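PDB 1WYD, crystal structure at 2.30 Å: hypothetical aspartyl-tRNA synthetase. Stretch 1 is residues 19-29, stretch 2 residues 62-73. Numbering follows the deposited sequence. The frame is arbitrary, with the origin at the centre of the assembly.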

# COMPACT_ATOMS: atom_id res chain seq x y z
N VAL B 19 -18.90 -32.00 10.00
CA VAL B 19 -18.22 -30.77 9.64
C VAL B 19 -19.02 -29.59 10.19
O VAL B 19 -20.24 -29.69 10.40
CB VAL B 19 -18.05 -30.68 8.10
CG1 VAL B 19 -17.83 -29.26 7.63
CG2 VAL B 19 -16.88 -31.57 7.64
N ILE B 20 -18.33 -28.49 10.48
CA ILE B 20 -19.02 -27.25 10.82
C ILE B 20 -18.71 -26.19 9.78
O ILE B 20 -17.56 -25.79 9.61
CB ILE B 20 -18.66 -26.77 12.22
CG1 ILE B 20 -18.71 -27.94 13.21
CG2 ILE B 20 -19.58 -25.59 12.61
CD1 ILE B 20 -18.76 -27.54 14.67
N TRP B 21 -19.75 -25.77 9.07
CA TRP B 21 -19.68 -24.64 8.15
C TRP B 21 -20.18 -23.39 8.83
O TRP B 21 -21.04 -23.47 9.73
CB TRP B 21 -20.53 -24.90 6.91
CG TRP B 21 -19.86 -25.76 5.91
CD1 TRP B 21 -18.58 -26.19 5.94
CD2 TRP B 21 -20.44 -26.29 4.72
NE1 TRP B 21 -18.31 -26.96 4.83
CE2 TRP B 21 -19.44 -27.05 4.07
CE3 TRP B 21 -21.71 -26.22 4.12
CZ2 TRP B 21 -19.66 -27.73 2.88
CZ3 TRP B 21 -21.93 -26.88 2.94
CH2 TRP B 21 -20.92 -27.63 2.32
N ALA B 22 -19.63 -22.23 8.41
CA ALA B 22 -20.24 -20.94 8.78
C ALA B 22 -20.34 -20.02 7.57
O ALA B 22 -19.52 -20.09 6.64
CB ALA B 22 -19.48 -20.25 9.92
N GLY B 23 -21.35 -19.16 7.57
CA GLY B 23 -21.49 -18.23 6.48
C GLY B 23 -22.86 -17.65 6.30
O GLY B 23 -23.63 -17.56 7.23
N TRP B 24 -23.12 -17.24 5.06
CA TRP B 24 -24.32 -16.52 4.67
C TRP B 24 -25.32 -17.41 3.95
O TRP B 24 -24.97 -18.20 3.07
CB TRP B 24 -23.93 -15.34 3.77
CG TRP B 24 -23.28 -14.19 4.49
CD1 TRP B 24 -23.91 -13.13 5.11
CD2 TRP B 24 -21.89 -14.00 4.71
NE1 TRP B 24 -22.99 -12.29 5.68
CE2 TRP B 24 -21.74 -12.80 5.47
CE3 TRP B 24 -20.73 -14.70 4.34
CZ2 TRP B 24 -20.49 -12.28 5.83
CZ3 TRP B 24 -19.48 -14.19 4.72
CH2 TRP B 24 -19.38 -13.00 5.45
N VAL B 25 -26.57 -17.27 4.34
CA VAL B 25 -27.70 -17.80 3.61
C VAL B 25 -27.80 -17.15 2.24
O VAL B 25 -28.35 -16.06 2.09
CB VAL B 25 -28.99 -17.58 4.40
CG1 VAL B 25 -30.23 -18.04 3.60
CG2 VAL B 25 -28.90 -18.32 5.78
N HIS B 26 -27.27 -17.85 1.23
CA HIS B 26 -27.33 -17.42 -0.17
C HIS B 26 -28.70 -17.63 -0.85
O HIS B 26 -29.20 -16.75 -1.56
CB HIS B 26 -26.26 -18.17 -0.96
CG HIS B 26 -25.96 -17.56 -2.29
ND1 HIS B 26 -25.10 -16.50 -2.44
CD2 HIS B 26 -26.43 -17.86 -3.53
CE1 HIS B 26 -25.04 -16.17 -3.72
NE2 HIS B 26 -25.85 -16.97 -4.39
N LEU B 27 -29.27 -18.83 -0.69
CA LEU B 27 -30.58 -19.18 -1.24
C LEU B 27 -31.26 -20.16 -0.33
O LEU B 27 -30.60 -20.87 0.43
CB LEU B 27 -30.49 -19.85 -2.62
CG LEU B 27 -30.34 -19.00 -3.86
CD1 LEU B 27 -29.48 -19.81 -4.86
CD2 LEU B 27 -31.70 -18.60 -4.44
N LEU B 28 -32.57 -20.23 -0.47
CA LEU B 28 -33.42 -21.01 0.40
C LEU B 28 -34.53 -21.57 -0.51
O LEU B 28 -35.32 -20.81 -1.07
CB LEU B 28 -34.01 -20.08 1.47
CG LEU B 28 -33.79 -20.22 2.99
CD1 LEU B 28 -32.53 -21.01 3.42
CD2 LEU B 28 -33.85 -18.83 3.69
N ARG B 29 -34.54 -22.90 -0.70
CA ARG B 29 -35.63 -23.54 -1.44
C ARG B 29 -36.18 -24.74 -0.68
O ARG B 29 -35.50 -25.31 0.18
CB ARG B 29 -35.24 -23.91 -2.88
CG ARG B 29 -34.62 -22.76 -3.72
CD ARG B 29 -35.62 -21.74 -4.32
NE ARG B 29 -34.98 -20.43 -4.61
CZ ARG B 29 -35.43 -19.53 -5.47
NH1 ARG B 29 -36.54 -19.74 -6.15
NH2 ARG B 29 -34.77 -18.40 -5.67
N GLU B 62 -37.07 -20.02 9.84
CA GLU B 62 -37.14 -18.59 10.12
C GLU B 62 -36.00 -17.81 9.45
O GLU B 62 -35.98 -16.57 9.47
CB GLU B 62 -37.23 -18.34 11.63
CG GLU B 62 -35.95 -18.59 12.40
CD GLU B 62 -36.14 -18.35 13.90
OE1 GLU B 62 -36.75 -19.24 14.57
OE2 GLU B 62 -35.68 -17.27 14.40
N LEU B 63 -35.09 -18.56 8.81
CA LEU B 63 -33.93 -18.04 8.11
C LEU B 63 -34.28 -17.22 6.87
O LEU B 63 -35.26 -17.49 6.16
CB LEU B 63 -33.02 -19.21 7.69
CG LEU B 63 -32.30 -20.01 8.77
CD1 LEU B 63 -31.37 -21.03 8.11
CD2 LEU B 63 -31.51 -19.11 9.72
N THR B 64 -33.45 -16.23 6.57
CA THR B 64 -33.72 -15.30 5.49
C THR B 64 -32.43 -15.09 4.80
O THR B 64 -31.38 -15.30 5.41
CB THR B 64 -34.17 -13.95 6.06
OG1 THR B 64 -33.13 -13.42 6.92
CG2 THR B 64 -35.35 -14.19 7.00
N GLN B 65 -32.48 -14.66 3.54
CA GLN B 65 -31.26 -14.48 2.76
C GLN B 65 -30.39 -13.40 3.41
O GLN B 65 -30.89 -12.39 3.94
CB GLN B 65 -31.59 -14.14 1.31
CG GLN B 65 -32.39 -15.22 0.61
CD GLN B 65 -32.65 -14.84 -0.84
OE1 GLN B 65 -31.77 -14.97 -1.70
NE2 GLN B 65 -33.84 -14.36 -1.13
N GLU B 66 -29.09 -13.67 3.39
CA GLU B 66 -28.00 -12.85 3.96
C GLU B 66 -27.83 -12.90 5.48
O GLU B 66 -26.91 -12.29 6.01
CB GLU B 66 -27.97 -11.40 3.42
CG GLU B 66 -27.58 -11.24 1.94
CD GLU B 66 -26.40 -12.11 1.47
OE1 GLU B 66 -26.66 -13.02 0.65
OE2 GLU B 66 -25.23 -11.90 1.88
N SER B 67 -28.68 -13.63 6.18
CA SER B 67 -28.39 -13.99 7.57
C SER B 67 -27.12 -14.81 7.69
O SER B 67 -26.76 -15.60 6.78
CB SER B 67 -29.52 -14.78 8.17
OG SER B 67 -30.73 -14.08 8.04
N VAL B 68 -26.44 -14.64 8.80
CA VAL B 68 -25.19 -15.32 9.02
C VAL B 68 -25.46 -16.50 9.93
O VAL B 68 -26.01 -16.33 11.03
CB VAL B 68 -24.16 -14.36 9.65
CG1 VAL B 68 -22.92 -15.08 10.03
CG2 VAL B 68 -23.89 -13.16 8.71
N ILE B 69 -25.09 -17.70 9.47
CA ILE B 69 -25.33 -18.88 10.27
C ILE B 69 -24.10 -19.75 10.48
O ILE B 69 -23.11 -19.68 9.74
CB ILE B 69 -26.56 -19.75 9.74
CG1 ILE B 69 -26.26 -20.48 8.41
CG2 ILE B 69 -27.81 -18.96 9.64
CD1 ILE B 69 -27.36 -21.44 7.99
N GLN B 70 -24.18 -20.56 11.54
CA GLN B 70 -23.30 -21.68 11.81
C GLN B 70 -24.11 -22.92 11.51
O GLN B 70 -25.25 -23.05 11.95
CB GLN B 70 -22.97 -21.68 13.29
CG GLN B 70 -21.54 -21.89 13.64
CD GLN B 70 -21.30 -21.80 15.14
OE1 GLN B 70 -20.31 -22.32 15.65
NE2 GLN B 70 -22.20 -21.13 15.84
N VAL B 71 -23.53 -23.85 10.75
CA VAL B 71 -24.18 -25.14 10.54
C VAL B 71 -23.27 -26.36 10.77
O VAL B 71 -22.24 -26.52 10.13
CB VAL B 71 -24.98 -25.21 9.18
CG1 VAL B 71 -24.09 -24.87 7.98
CG2 VAL B 71 -25.62 -26.56 8.99
N ARG B 72 -23.65 -27.18 11.75
CA ARG B 72 -23.02 -28.46 12.02
C ARG B 72 -23.86 -29.59 11.41
O ARG B 72 -25.06 -29.70 11.69
CB ARG B 72 -22.91 -28.65 13.52
CG ARG B 72 -22.42 -30.02 13.96
CD ARG B 72 -22.02 -30.09 15.43
NE ARG B 72 -23.19 -30.08 16.31
CZ ARG B 72 -24.07 -31.09 16.41
NH1 ARG B 72 -23.93 -32.21 15.70
NH2 ARG B 72 -25.10 -30.97 17.24
N GLY B 73 -23.25 -30.41 10.55
CA GLY B 73 -23.92 -31.58 10.02
C GLY B 73 -22.96 -32.66 9.51
O GLY B 73 -21.74 -32.59 9.74
O HOH W 1 -28.90 -13.90 -0.70

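What holds the two backbones together? They run antiparallel, at 164° between their strand directions, and hydrogen bonds come in pairs at every second residue. Val19 N donates to Gly73 O (2.9 Å) and Gly73 N to Val19 O (3.1 Å). Trp21 N reaches Val71 O at 2.8 Å, with Val71 N returning to Trp21 O at 2.7 Å; Gly23 N to Ile69 O (2.8 Å) and Ile69 N to Gly23 O (2.7 Å) repeat the pattern.

How does the ladder end? The regular pairing gives way at Val25, whose two backbone groups bond to different residues. Val25 N donates to Ser67 O at 3.0 Å, while Val25 O accepts from Glu66 N at 2.8 Å and an almost straight 179°. Glu66 lies within a type II turn from Thr64 to Ser67, so the strand is tied directly to the turn.

What fills the spaces between the hydrogen-bonded pairs? At these positions CA-H groups face carbonyl oxygens. Ala22 CA lies 3.3 Å from Ile69 O, and Val68 CA lies 3.3 Å from Gly23 O. These contacts accompany the close approach of the CA atoms at the non-hydrogen-bonded pairs: Ala22 CA and Gln70 CA are 4.4 Å apart, against 5.1 Å for the hydrogen-bonded pair Trp21 CA and Val71 CA.

Where do side chains pack? On the face shared by Trp21 and Val71, Trp21 CB meets Val71 CG1 at 3.7 Å, although the end of the tryptophan leads away. On the face of Trp24 and Val68, Trp24 CD1 lies 3.6 Å from Val68 CG2, and Glu66 O approaches the indole edge, 3.2 Å from Trp24 CD1. Val25 points toward the other stretch, its CG2 4.1 Å from Ile69 CG2 and 4.3 Å from Leu63 CD1. Leu28 extends the apolar contact, with Leu28 CD2 4.1 Å from Leu63 CB.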